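Local coordinates for protein zinc chaperone AztD (Citrobacter koseri, PDB 6N01) that acts as a periplasmic zinc chaperone, binding three zinc ions and handing the one at site 2 directly to the solute-binding protein AztC, at residues S370-L375 / I386-Q391; A35-I40 / V48-A53; A60-K65 / D110-L115; G76-A81 / A151-Q156. All blocks are in the same frame, centred on the assembly; numbering follows the deposited sequence.

Interaction 1 of 4, residues S370-L375 / I386-Q391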
loop_
_atom_site.group_PDB
_atom_site.type_symbol
_atom_site.label_atom_id
_atom_site.label_comp_id
_atom_site.label_asym_id
_atom_site.label_seq_id
_atom_site.Cartn_x
_atom_site.Cartn_y
_atom_site.Cartn_z
ATOM N N SER A 370 -13.857 9.002 16.112
ATOM C CA SER A 370 -13.248 10.262 15.680
ATOM C C SER A 370 -11.893 10.505 16.369
ATOM O O SER A 370 -11.616 11.568 16.912
ATOM C CB SER A 370 -14.229 11.435 15.904
ATOM O OG SER A 370 -15.489 11.269 15.208
ATOM N N LYS A 371 -11.027 9.502 16.356
ATOM C CA LYS A 371 -9.707 9.677 16.959
ATOM C C LYS A 371 -8.696 8.686 16.392
ATOM O O LYS A 371 -9.049 7.721 15.714
ATOM C CB LYS A 371 -9.781 9.527 18.475
ATOM C CG LYS A 371 -10.188 8.155 18.968
ATOM C CD LYS A 371 -10.403 8.229 20.487
ATOM C CE LYS A 371 -10.830 6.905 21.082
ATOM N NZ LYS A 371 -11.049 7.008 22.570
ATOM N N ILE A 372 -7.437 8.906 16.781
ATOM C CA ILE A 372 -6.298 8.051 16.468
ATOM C C ILE A 372 -5.730 7.587 17.794
ATOM O O ILE A 372 -5.451 8.421 18.669
ATOM C CB ILE A 372 -5.173 8.815 15.727
ATOM C CG1 ILE A 372 -5.675 9.645 14.551
ATOM C CG2 ILE A 372 -4.088 7.837 15.304
ATOM C CD1 ILE A 372 -6.244 8.881 13.545
ATOM N N ILE A 373 -5.536 6.285 17.945
ATOM C CA ILE A 373 -4.845 5.757 19.119
ATOM C C ILE A 373 -3.364 5.623 18.803
ATOM O O ILE A 373 -2.993 5.137 17.727
ATOM C CB ILE A 373 -5.450 4.408 19.540
ATOM C CG1 ILE A 373 -6.957 4.546 19.648
ATOM C CG2 ILE A 373 -4.795 3.920 20.802
ATOM C CD1 ILE A 373 -7.330 5.615 20.494
ATOM N N VAL A 374 -2.514 6.008 19.758
ATOM C CA VAL A 374 -1.069 6.005 19.591
ATOM C C VAL A 374 -0.483 5.038 20.621
ATOM O O VAL A 374 -0.784 5.162 21.811
ATOM C CB VAL A 374 -0.489 7.427 19.769
ATOM C CG1 VAL A 374 0.954 7.508 19.361
ATOM C CG2 VAL A 374 -1.338 8.462 18.982
ATOM N N LEU A 375 0.336 4.071 20.158
ATOM C CA LEU A 375 1.049 3.127 21.001
ATOM C C LEU A 375 2.551 3.255 20.842
ATOM O O LEU A 375 3.055 3.559 19.753
ATOM C CB LEU A 375 0.686 1.690 20.651
ATOM C CG LEU A 375 -0.789 1.328 20.611
ATOM C CD1 LEU A 375 -1.264 1.486 19.201
ATOM C CD2 LEU A 375 -0.969 -0.110 21.114
ATOM N N ILE A 386 -5.191 11.027 19.563
ATOM C CA ILE A 386 -5.243 12.257 18.772
ATOM C C ILE A 386 -6.623 12.377 18.175
ATOM O O ILE A 386 -7.090 11.456 17.504
ATOM C CB ILE A 386 -4.184 12.282 17.652
ATOM C CG1 ILE A 386 -2.780 12.141 18.257
ATOM C CG2 ILE A 386 -4.262 13.585 16.902
ATOM C CD1 ILE A 386 -1.733 11.793 17.266
ATOM N N SER A 387 -7.257 13.520 18.370
ATOM C CA SER A 387 -8.608 13.708 17.868
ATOM C C SER A 387 -8.620 14.050 16.384
ATOM O O SER A 387 -7.808 14.846 15.914
ATOM C CB SER A 387 -9.295 14.828 18.629
ATOM O OG SER A 387 -10.670 14.613 18.521
ATOM N N VAL A 388 -9.549 13.459 15.637
ATOM C CA VAL A 388 -9.658 13.807 14.223
ATOM C C VAL A 388 -11.141 13.856 13.892
ATOM O O VAL A 388 -11.827 12.837 13.992
ATOM C CB VAL A 388 -8.946 12.810 13.285
ATOM C CG1 VAL A 388 -9.024 13.305 11.860
ATOM C CG2 VAL A 388 -7.496 12.607 13.669
ATOM N N GLU A 389 -11.641 15.014 13.475
ATOM C CA GLU A 389 -13.085 15.115 13.351
ATOM C C GLU A 389 -13.574 14.190 12.241
ATOM O O GLU A 389 -12.855 13.868 11.291
ATOM C CB GLU A 389 -13.527 16.564 13.133
ATOM C CG GLU A 389 -12.996 17.245 11.903
ATOM C CD GLU A 389 -13.541 18.668 11.755
ATOM O OE1 GLU A 389 -14.755 18.814 11.491
ATOM O OE2 GLU A 389 -12.765 19.636 11.913
ATOM N N GLY A 390 -14.773 13.662 12.433
ATOM C CA GLY A 390 -15.338 12.797 11.422
ATOM C C GLY A 390 -15.019 11.332 11.638
ATOM O O GLY A 390 -14.995 10.858 12.778
ATOM N N GLN A 391 -14.762 10.615 10.542
ATOM C CA GLN A 391 -14.505 9.183 10.534
ATOM C C GLN A 391 -13.112 8.947 9.964
ATOM O O GLN A 391 -12.965 8.528 8.804
ATOM C CB GLN A 391 -15.558 8.433 9.724
ATOM C CG GLN A 391 -16.913 8.418 10.396
ATOM C CD GLN A 391 -17.836 7.430 9.767
ATOM O OE1 GLN A 391 -17.998 7.405 8.545
ATOM N NE2 GLN A 391 -18.418 6.556 10.596
HETATM O O HOH W 1 -16.192 14.133 14.932
#
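Ser-370 places OG beside its own backbone N, anti to the carbonyl carbon (chi1 -58°), a setting that points the hydroxyl at Gly-390. Ser-370 OG donates to Gly-390 O over a short 2.5 Å, in the plane of that carbonyl. A water closes a small ring here. It donates to Ser-370 OG and accepts the N-H of Gly-390. The carbonyl of Ser-370 is used as well. It takes the N-H of Val-388 at an N to O distance of 3.1 Å. This bond is straight at hydrogen (173°), but the donor stands above the carbonyl plane.

These bonds extend the ladder of an antiparallel beta hairpin, strands 371-376 and 381-387, in the outer part of one blade of an eight-bladed beta-propeller. Ile-372 and Ile-386 are its hydrogen-bonded pair. Ile-372 N reaches Ile-386 O at 2.7 Å, and Ile-386 N reaches Ile-372 O at 2.8 Å. Lys-371 and Ser-387 form the next, non-hydrogen-bonded pair. Ser-370, with positive phi, and Lys-371 also form a G1 beta bulge against strand 361-366.

The apolar face holds Ile-372, Val-374, Ile-386 and Val-388. Ile-372 CG1 lies 3.6 Å from Val-388 CG2. Val-374 CG2 rests 3.8 Å from Ile-386 CD1. Ile-386 and Val-388 also touch Ile-51 of strand 47-52, in the adjacent blade.

Interaction 2 of 4, residues A35-I40 / V48-A53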
loop_
_atom_site.group_PDB
_atom_site.type_symbol
_atom_site.label_atom_id
_atom_site.label_comp_id
_atom_site.label_asym_id
_atom_site.label_seq_id
_atom_site.Cartn_x
_atom_site.Cartn_y
_atom_site.Cartn_z
ATOM N N ALA A 35 11.230 14.638 12.163
ATOM C CA ALA A 35 9.906 15.069 11.714
ATOM C C ALA A 35 9.168 13.908 11.059
ATOM O O ALA A 35 9.741 13.180 10.237
ATOM C CB ALA A 35 9.993 16.248 10.741
ATOM N N TRP A 36 7.919 13.715 11.476
ATOM C CA TRP A 36 7.035 12.687 10.944
ATOM C C TRP A 36 5.642 13.272 10.846
ATOM O O TRP A 36 5.249 14.078 11.691
ATOM C CB TRP A 36 6.993 11.443 11.838
ATOM C CG TRP A 36 8.254 10.637 11.863
ATOM C CD1 TRP A 36 9.378 10.873 12.609
ATOM C CD2 TRP A 36 8.514 9.449 11.106
ATOM N NE1 TRP A 36 10.318 9.900 12.364
ATOM C CE2 TRP A 36 9.811 9.008 11.455
ATOM C CE3 TRP A 36 7.775 8.714 10.174
ATOM C CZ2 TRP A 36 10.385 7.872 10.904
ATOM C CZ3 TRP A 36 8.341 7.575 9.624
ATOM C CH2 TRP A 36 9.635 7.152 10.009
ATOM N N ARG A 37 4.898 12.869 9.813
ATOM C CA ARG A 37 3.544 13.360 9.615
ATOM C C ARG A 37 2.636 12.234 9.182
ATOM O O ARG A 37 3.024 11.362 8.399
ATOM C CB ARG A 37 3.477 14.455 8.595
ATOM C CG ARG A 37 4.220 15.672 9.034
ATOM C CD ARG A 37 4.369 16.620 7.877
ATOM N NE ARG A 37 5.090 17.804 8.294
ATOM C CZ ARG A 37 5.392 18.809 7.485
ATOM N NH1 ARG A 37 5.028 18.770 6.208
ATOM N NH2 ARG A 37 6.055 19.852 7.950
ATOM N N LEU A 38 1.424 12.305 9.690
ATOM C CA LEU A 38 0.328 11.427 9.352
ATOM C C LEU A 38 -0.591 12.118 8.347
ATOM O O LEU A 38 -0.788 13.330 8.411
ATOM C CB LEU A 38 -0.483 11.069 10.598
ATOM C CG LEU A 38 0.277 10.622 11.837
ATOM C CD1 LEU A 38 -0.766 10.434 12.995
ATOM C CD2 LEU A 38 1.105 9.372 11.541
ATOM N N PHE A 39 -1.132 11.330 7.417
ATOM C CA PHE A 39 -2.072 11.787 6.405
ATOM C C PHE A 39 -3.286 10.877 6.521
ATOM O O PHE A 39 -3.166 9.651 6.402
ATOM C CB PHE A 39 -1.435 11.754 5.006
ATOM C CG PHE A 39 -0.219 12.681 4.875
ATOM C CD1 PHE A 39 1.002 12.296 5.387
ATOM C CD2 PHE A 39 -0.316 13.931 4.287
ATOM C CE1 PHE A 39 2.122 13.124 5.319
ATOM C CE2 PHE A 39 0.824 14.776 4.214
ATOM C CZ PHE A 39 2.027 14.362 4.737
ATOM N N ILE A 40 -4.445 11.455 6.788
ATOM C CA ILE A 40 -5.623 10.674 7.188
ATOM C C ILE A 40 -6.800 11.070 6.310
ATOM O O ILE A 40 -7.164 12.250 6.243
ATOM C CB ILE A 40 -5.959 10.881 8.675
ATOM C CG1 ILE A 40 -4.744 10.554 9.521
ATOM C CG2 ILE A 40 -7.095 10.006 9.122
ATOM C CD1 ILE A 40 -4.264 11.760 10.233
ATOM N N VAL A 48 -8.603 15.198 3.499
ATOM C CA VAL A 48 -7.377 14.573 3.976
ATOM C C VAL A 48 -6.788 15.480 5.031
ATOM O O VAL A 48 -6.457 16.629 4.729
ATOM C CB VAL A 48 -6.338 14.394 2.865
ATOM C CG1 VAL A 48 -4.995 13.903 3.477
ATOM C CG2 VAL A 48 -6.901 13.491 1.776
ATOM N N ASN A 49 -6.596 14.959 6.243
ATOM C CA ASN A 49 -5.974 15.732 7.308
ATOM C C ASN A 49 -4.509 15.370 7.422
ATOM O O ASN A 49 -4.143 14.205 7.236
ATOM C CB ASN A 49 -6.677 15.509 8.639
ATOM C CG ASN A 49 -8.041 16.148 8.655
ATOM O OD1 ASN A 49 -8.143 17.370 8.604
ATOM N ND2 ASN A 49 -9.097 15.337 8.716
ATOM N N VAL A 50 -3.685 16.366 7.743
ATOM C CA VAL A 50 -2.254 16.190 7.944
ATOM C C VAL A 50 -1.996 16.496 9.407
ATOM O O VAL A 50 -2.315 17.589 9.884
ATOM C CB VAL A 50 -1.397 17.083 7.027
ATOM C CG1 VAL A 50 0.080 16.704 7.144
ATOM C CG2 VAL A 50 -1.808 16.939 5.567
ATOM N N ILE A 51 -1.397 15.542 10.106
ATOM C CA ILE A 51 -1.153 15.665 11.530
ATOM C C ILE A 51 0.323 15.440 11.773
ATOM O O ILE A 51 0.928 14.514 11.214
ATOM C CB ILE A 51 -2.027 14.677 12.346
ATOM C CG1 ILE A 51 -3.503 15.116 12.312
ATOM C CG2 ILE A 51 -1.509 14.578 13.776
ATOM C CD1 ILE A 51 -4.447 14.166 12.980
ATOM N N ASP A 52 0.901 16.290 12.616
ATOM C CA ASP A 52 2.238 16.051 13.132
ATOM C C ASP A 52 2.193 14.821 14.036
ATOM O O ASP A 52 1.537 14.827 15.085
ATOM C CB ASP A 52 2.716 17.278 13.899
ATOM C CG ASP A 52 4.120 17.127 14.461
ATOM O OD1 ASP A 52 4.622 15.990 14.628
ATOM O OD2 ASP A 52 4.731 18.177 14.734
ATOM N N ALA A 53 2.891 13.763 13.646
ATOM C CA ALA A 53 2.752 12.515 14.386
ATOM C C ALA A 53 3.333 12.623 15.795
ATOM O O ALA A 53 2.914 11.870 16.685
ATOM C CB ALA A 53 3.420 11.380 13.598
HETATM O O HOH W 2 6.877 16.030 13.134
HETATM O O HOH W 3 -9.289 12.751 8.179
#
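Phe-39 lays its ring against the two methyls of Val-50. The two form a non-hydrogen-bonded antiparallel pair, and their side chains run side by side in the same direction. At the root, Phe-39 CB is 4.4 Å from Val-48 CG1. Further out, Phe-39 CD2 meets Val-50 CG2 at 3.6 Å. Phe-39 CE2 then touches both methyls, with Val-50 CG1 also at 3.6 Å. At the tip, Phe-39 CZ is 3.9 Å from Val-50 CG1. That methyl lies over one ring face in a CH-pi contact, 29° off the ring normal. Val-50 puts CG1 there by setting it anti to the backbone N (chi1 -172°).

Leu-38, Ile-40, Ile-51 and Ala-53 pack on the other face. Ile-40 CD1 meets Ile-51 CD1 at 3.7 Å, and Leu-38 CG meets Ala-53 CB at the same distance. Five backbone hydrogen bonds tie the strands. Leu-38 with Ile-51 and Ile-40 with Asn-49 bond both ways, and Ala-53 N donates to Trp-36 O. Waters extend the ladder at both ends. One joins Trp-36 N to Asp-52 OD1, which also accepts from Leu-54 N. The other joins Ile-40 O to Asn-49 ND2, at 2.6 Å from that nitrogen.

The hairpin forms the middle of the blade that closes the propeller. The C-terminal strand 392-401 pairs along strand 34-42, and strand 58-63 pairs along strand 47-52.

Interaction 3 of 4, residues A60-K65 / D110-L115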
loop_
_atom_site.group_PDB
_atom_site.type_symbol
_atom_site.label_atom_id
_atom_site.label_comp_id
_atom_site.label_asym_id
_atom_site.label_seq_id
_atom_site.Cartn_x
_atom_site.Cartn_y
_atom_site.Cartn_z
ATOM N N ALA A 60 -2.696 20.738 8.339
ATOM C CA ALA A 60 -3.471 21.165 7.202
ATOM C C ALA A 60 -4.658 20.238 7.154
ATOM O O ALA A 60 -4.614 19.131 7.697
ATOM C CB ALA A 60 -2.666 21.085 5.907
ATOM N N THR A 61 -5.724 20.699 6.521
ATOM C CA THR A 61 -6.753 19.797 6.048
ATOM C C THR A 61 -6.956 20.183 4.601
ATOM O O THR A 61 -7.100 21.370 4.290
ATOM C CB THR A 61 -8.045 19.885 6.862
ATOM O OG1 THR A 61 -8.868 20.917 6.326
ATOM C CG2 THR A 61 -7.746 20.171 8.310
ATOM N N PHE A 62 -6.915 19.194 3.718
ATOM C CA PHE A 62 -7.046 19.439 2.297
ATOM C C PHE A 62 -8.414 18.967 1.856
ATOM O O PHE A 62 -8.929 17.958 2.350
ATOM C CB PHE A 62 -5.947 18.748 1.478
ATOM C CG PHE A 62 -4.550 19.179 1.856
ATOM C CD1 PHE A 62 -4.236 20.520 1.945
ATOM C CD2 PHE A 62 -3.546 18.256 2.075
ATOM C CE1 PHE A 62 -2.968 20.922 2.296
ATOM C CE2 PHE A 62 -2.283 18.658 2.415
ATOM C CZ PHE A 62 -1.987 19.987 2.514
ATOM N N ASN A 63 -9.030 19.757 0.988
ATOM C CA ASN A 63 -10.305 19.400 0.397
ATOM C C ASN A 63 -10.053 18.877 -1.002
ATOM O O ASN A 63 -9.313 19.488 -1.785
ATOM C CB ASN A 63 -11.265 20.579 0.387
ATOM C CG ASN A 63 -11.722 20.919 1.753
ATOM O OD1 ASN A 63 -12.580 20.225 2.300
ATOM N ND2 ASN A 63 -11.132 21.954 2.352
ATOM N N VAL A 64 -10.606 17.704 -1.269
ATOM C CA VAL A 64 -10.441 17.026 -2.539
ATOM C C VAL A 64 -11.832 16.759 -3.079
ATOM O O VAL A 64 -12.813 17.241 -2.521
ATOM C CB VAL A 64 -9.617 15.742 -2.362
ATOM C CG1 VAL A 64 -8.207 16.113 -1.973
ATOM C CG2 VAL A 64 -10.249 14.818 -1.304
ATOM N N LYS A 65 -11.936 15.968 -4.134
ATOM C CA LYS A 65 -13.211 15.816 -4.816
ATOM C C LYS A 65 -14.057 14.715 -4.201
ATOM O O LYS A 65 -15.288 14.838 -4.153
ATOM C CB LYS A 65 -12.988 15.486 -6.299
ATOM C CG LYS A 65 -12.701 16.645 -7.259
ATOM C CD LYS A 65 -11.211 17.043 -7.351
ATOM C CE LYS A 65 -10.997 18.156 -8.413
ATOM N NZ LYS A 65 -10.651 19.510 -7.889
ATOM N N ASP A 110 9.101 21.439 4.792
ATOM C CA ASP A 110 8.189 22.513 4.432
ATOM C C ASP A 110 6.788 22.138 4.875
ATOM O O ASP A 110 6.521 21.024 5.339
ATOM C CB ASP A 110 8.193 22.781 2.921
ATOM C CG ASP A 110 9.607 22.991 2.354
ATOM O OD1 ASP A 110 10.377 23.796 2.925
ATOM O OD2 ASP A 110 9.955 22.334 1.344
ATOM N N ALA A 111 5.881 23.075 4.726
ATOM C CA ALA A 111 4.509 22.756 5.038
ATOM C C ALA A 111 3.977 21.785 3.990
ATOM O O ALA A 111 4.434 21.786 2.844
ATOM C CB ALA A 111 3.661 24.014 5.078
ATOM N N PRO A 112 3.022 20.935 4.353
ATOM C CA PRO A 112 2.419 20.066 3.339
ATOM C C PRO A 112 1.515 20.890 2.449
ATOM O O PRO A 112 0.844 21.808 2.920
ATOM C CB PRO A 112 1.616 19.063 4.171
ATOM C CG PRO A 112 1.219 19.880 5.405
ATOM C CD PRO A 112 2.361 20.796 5.671
ATOM N N LYS A 113 1.471 20.549 1.162
ATOM C CA LYS A 113 0.669 21.325 0.229
ATOM C C LYS A 113 0.042 20.428 -0.829
ATOM O O LYS A 113 0.693 19.507 -1.347
ATOM C CB LYS A 113 1.534 22.436 -0.385
ATOM C CG LYS A 113 2.872 21.989 -0.913
ATOM C CD LYS A 113 3.817 23.196 -1.118
ATOM C CE LYS A 113 5.104 22.856 -1.914
ATOM N NZ LYS A 113 6.145 22.129 -1.107
ATOM N N LEU A 114 -1.245 20.693 -1.109
ATOM C CA LEU A 114 -1.937 20.110 -2.259
ATOM C C LEU A 114 -1.325 20.611 -3.552
ATOM O O LEU A 114 -1.241 21.815 -3.779
ATOM C CB LEU A 114 -3.402 20.479 -2.264
ATOM C CG LEU A 114 -4.504 19.448 -2.176
ATOM C CD1 LEU A 114 -5.815 20.177 -2.401
ATOM C CD2 LEU A 114 -4.305 18.345 -3.177
ATOM N N LEU A 115 -0.908 19.720 -4.372
ATOM C CA LEU A 115 -0.366 20.172 -5.628
ATOM C C LEU A 115 -1.484 20.404 -6.647
ATOM O O LEU A 115 -2.575 19.837 -6.536
ATOM C CB LEU A 115 0.614 19.151 -6.171
ATOM C CG LEU A 115 1.779 18.867 -5.240
ATOM C CD1 LEU A 115 2.735 17.846 -5.888
ATOM C CD2 LEU A 115 2.490 20.150 -4.840
#
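Phe-62 is the main bump of this contact, and the hollow it fills is formed by Pro-112, Lys-113 and Leu-114. Here two neighbouring blades of the beta-propeller pack at their outer strands, 58-63 and 113-120. The short strand segments run 24° apart. Their axes are 8.2 Å from each other at closest approach, and no hydrogen bond crosses.

The Phe-62 ring packs against the backbone of the other segment. Leu-114 N lies over one ring face, 3.7 Å above the plane and displaced toward the rim. Pro-112 O sits at the ring edge, in its plane, 3.4 Å from Phe-62 CZ. Phe-62 CG is set beside its own backbone N (chi1 -59°), which sends the ring toward Pro-112.

Leu-114 supplies the return bump. Its side chain slides past Phe-62 in the opposite direction, and Leu-114 CG rests 4.0 Å from Phe-62 CB. On the Phe-62 side, Ala-60 adds a smaller bump, its CB 4.1 Å from Pro-112 CG. In the next strand of the same sheet as Phe-62, Val-50 touches both Phe-62 and Pro-112, and Ile-92 of strand 88-93 also meets Phe-62. At the far end, Leu-114 CD1 lies 3.6 Å from Asn-63 O.

Interaction 4 of 4, residues G76-A81 / A151-Q156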
loop_
_atom_site.group_PDB
_atom_site.type_symbol
_atom_site.label_atom_id
_atom_site.label_comp_id
_atom_site.label_asym_id
_atom_site.label_seq_id
_atom_site.Cartn_x
_atom_site.Cartn_y
_atom_site.Cartn_z
ATOM N N GLY A 76 8.707 9.196 0.503
ATOM C CA GLY A 76 7.867 9.906 1.429
ATOM C C GLY A 76 7.573 11.346 1.088
ATOM O O GLY A 76 6.854 12.008 1.852
ATOM N N ALA A 77 8.082 11.846 -0.041
ATOM C CA ALA A 77 7.936 13.247 -0.405
ATOM C C ALA A 77 6.579 13.570 -0.984
ATOM O O ALA A 77 6.182 14.735 -0.950
ATOM C CB ALA A 77 9.038 13.636 -1.409
ATOM N N THR A 78 5.878 12.593 -1.553
ATOM C CA THR A 78 4.552 12.814 -2.101
ATOM C C THR A 78 3.600 11.785 -1.548
ATOM O O THR A 78 3.955 10.620 -1.388
ATOM C CB THR A 78 4.475 12.730 -3.629
ATOM O OG1 THR A 78 4.983 11.467 -4.073
ATOM C CG2 THR A 78 5.238 13.860 -4.278
ATOM N N ILE A 79 2.368 12.242 -1.334
ATOM C CA ILE A 79 1.230 11.446 -0.909
ATOM C C ILE A 79 0.226 11.494 -2.053
ATOM O O ILE A 79 0.029 12.553 -2.660
ATOM C CB ILE A 79 0.603 12.019 0.391
ATOM C CG1 ILE A 79 1.631 12.131 1.529
ATOM C CG2 ILE A 79 -0.580 11.166 0.852
ATOM C CD1 ILE A 79 2.390 10.899 1.789
ATOM N N PHE A 80 -0.369 10.355 -2.398
ATOM C CA PHE A 80 -1.389 10.323 -3.437
ATOM C C PHE A 80 -2.733 9.936 -2.817
ATOM O O PHE A 80 -2.822 8.995 -1.998
ATOM C CB PHE A 80 -0.941 9.396 -4.583
ATOM C CG PHE A 80 0.209 9.960 -5.398
ATOM C CD1 PHE A 80 1.533 9.833 -4.978
ATOM C CD2 PHE A 80 -0.051 10.664 -6.561
ATOM C CE1 PHE A 80 2.584 10.394 -5.736
ATOM C CE2 PHE A 80 0.979 11.218 -7.310
ATOM C CZ PHE A 80 2.291 11.082 -6.888
ATOM N N ALA A 81 -3.765 10.703 -3.166
ATOM C CA ALA A 81 -5.110 10.503 -2.634
ATOM C C ALA A 81 -5.989 10.055 -3.788
ATOM O O ALA A 81 -6.418 10.871 -4.604
ATOM C CB ALA A 81 -5.645 11.767 -1.952
ATOM N N ALA A 151 9.180 14.875 -11.393
ATOM C CA ALA A 151 8.363 15.813 -12.157
ATOM C C ALA A 151 7.164 16.280 -11.350
ATOM O O ALA A 151 6.859 17.482 -11.296
ATOM C CB ALA A 151 7.880 15.152 -13.450
ATOM N N VAL A 152 6.485 15.348 -10.682
ATOM C CA VAL A 152 5.282 15.716 -9.934
ATOM C C VAL A 152 5.612 16.804 -8.926
ATOM O O VAL A 152 4.936 17.830 -8.841
ATOM C CB VAL A 152 4.676 14.473 -9.262
ATOM C CG1 VAL A 152 3.501 14.867 -8.296
ATOM C CG2 VAL A 152 4.248 13.490 -10.341
ATOM N N LEU A 153 6.703 16.623 -8.187
ATOM C CA LEU A 153 7.038 17.568 -7.137
ATOM C C LEU A 153 7.366 18.947 -7.702
ATOM O O LEU A 153 7.148 19.956 -7.027
ATOM C CB LEU A 153 8.230 17.034 -6.334
ATOM C CG LEU A 153 7.881 16.034 -5.221
ATOM C CD1 LEU A 153 9.138 15.288 -4.808
ATOM C CD2 LEU A 153 7.260 16.751 -4.043
ATOM N N LYS A 154 7.902 19.005 -8.925
ATOM C CA LYS A 154 8.219 20.266 -9.590
ATOM C C LYS A 154 7.024 20.905 -10.228
ATOM O O LYS A 154 7.191 21.910 -10.910
ATOM C CB LYS A 154 9.301 20.067 -10.665
ATOM C CG LYS A 154 10.676 19.715 -10.130
ATOM C CD LYS A 154 11.757 19.782 -11.179
ATOM C CE LYS A 154 12.088 18.416 -11.738
ATOM N NZ LYS A 154 11.132 18.004 -12.790
ATOM N N GLY A 155 5.829 20.386 -10.008
ATOM C CA GLY A 155 4.678 20.979 -10.622
ATOM C C GLY A 155 4.473 20.591 -12.064
ATOM O O GLY A 155 3.729 21.280 -12.777
ATOM N N GLN A 156 5.150 19.549 -12.535
ATOM C CA GLN A 156 4.986 19.078 -13.896
ATOM C C GLN A 156 4.156 17.802 -13.959
ATOM O O GLN A 156 4.272 16.910 -13.113
ATOM C CB GLN A 156 6.345 18.856 -14.551
ATOM C CG GLN A 156 7.267 20.043 -14.415
ATOM C CD GLN A 156 8.450 19.940 -15.351
ATOM O OE1 GLN A 156 8.502 19.043 -16.188
ATOM N NE2 GLN A 156 9.392 20.865 -15.232
#
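The ring of Phe-80 meets Val-152 obliquely, with Phe-80 CZ 4.2 Å from Val-152 CG1. The same ring stacks with Phe-127, and Val-89 and Thr-91 of strand 88-93 touch the Phe-80 side chain too. The contact joins two adjacent blades of the propeller. Phe-80 belongs to strand 78-83 of one blade. Val-152 belongs to the short helix 149-153, which follows strand 143-148 of the next.

Leu-153 brings the tighter packing. Its two methyls meet neighbouring residues at the start of the strand. Leu-153 CD1 lies 3.8 Å from Ala-77 CB. Leu-153 CD2 lies 3.5 Å from Thr-78 CG2, which also touches Leu-153 CG at the fork. The Thr-78 and Leu-153 side chains cross at a slant. Thr-78 holds OG1 between its backbone N and carbonyl carbon (chi1 56°), which turns CG2 to the leucine. Its OG1 is hydrogen-bonded to Glu-149, in the first turn of the same helix.

Just past Leu-153 the helix ends in a Schellman motif. Gly-155 N bonds to Val-152 O at 2.9 Å, and Gln-156 N bonds to Ala-151 O at 3.0 Å. Gly-155, with positive phi, is the C-prime residue.

The side chain of Phe-80 is about 11 Å from that of His-126, a ligand of high-affinity zinc site 1, so the contact is not part of the metal shell. Between the two segments the side-chain contacts are apolar and no hydrogen bond crosses. The fit rests on methyl and ring packing, with a polar tie to the helix made by Thr-78 OG1 and Glu-149.

Overall arrangement
Interactions 1 and 2 lie within single blades. Both are antiparallel hairpins held by backbone hydrogen bonds, with a water at one end of interaction 1 and at both ends of interaction 2. Interactions 3 and 4 lie between blades and rest on packing, with no hydrogen bond between the segments. Interactions 2 and 4 are buried, interaction 1 partly so, and interaction 3 is at the surface. Interactions 2 and 3 share one sheet, since strands 47-52 and 58-63 are neighbours in it. Interactions 3 and 4 both draw on the following sheet, through strands 113-120 and 78-83. Interaction 2 touches the other three. Arg-37 NH1, for example, probably hydrogen-bonds Asp-110 O in interaction 3, while Phe-39 packs on Ile-79 in interaction 4.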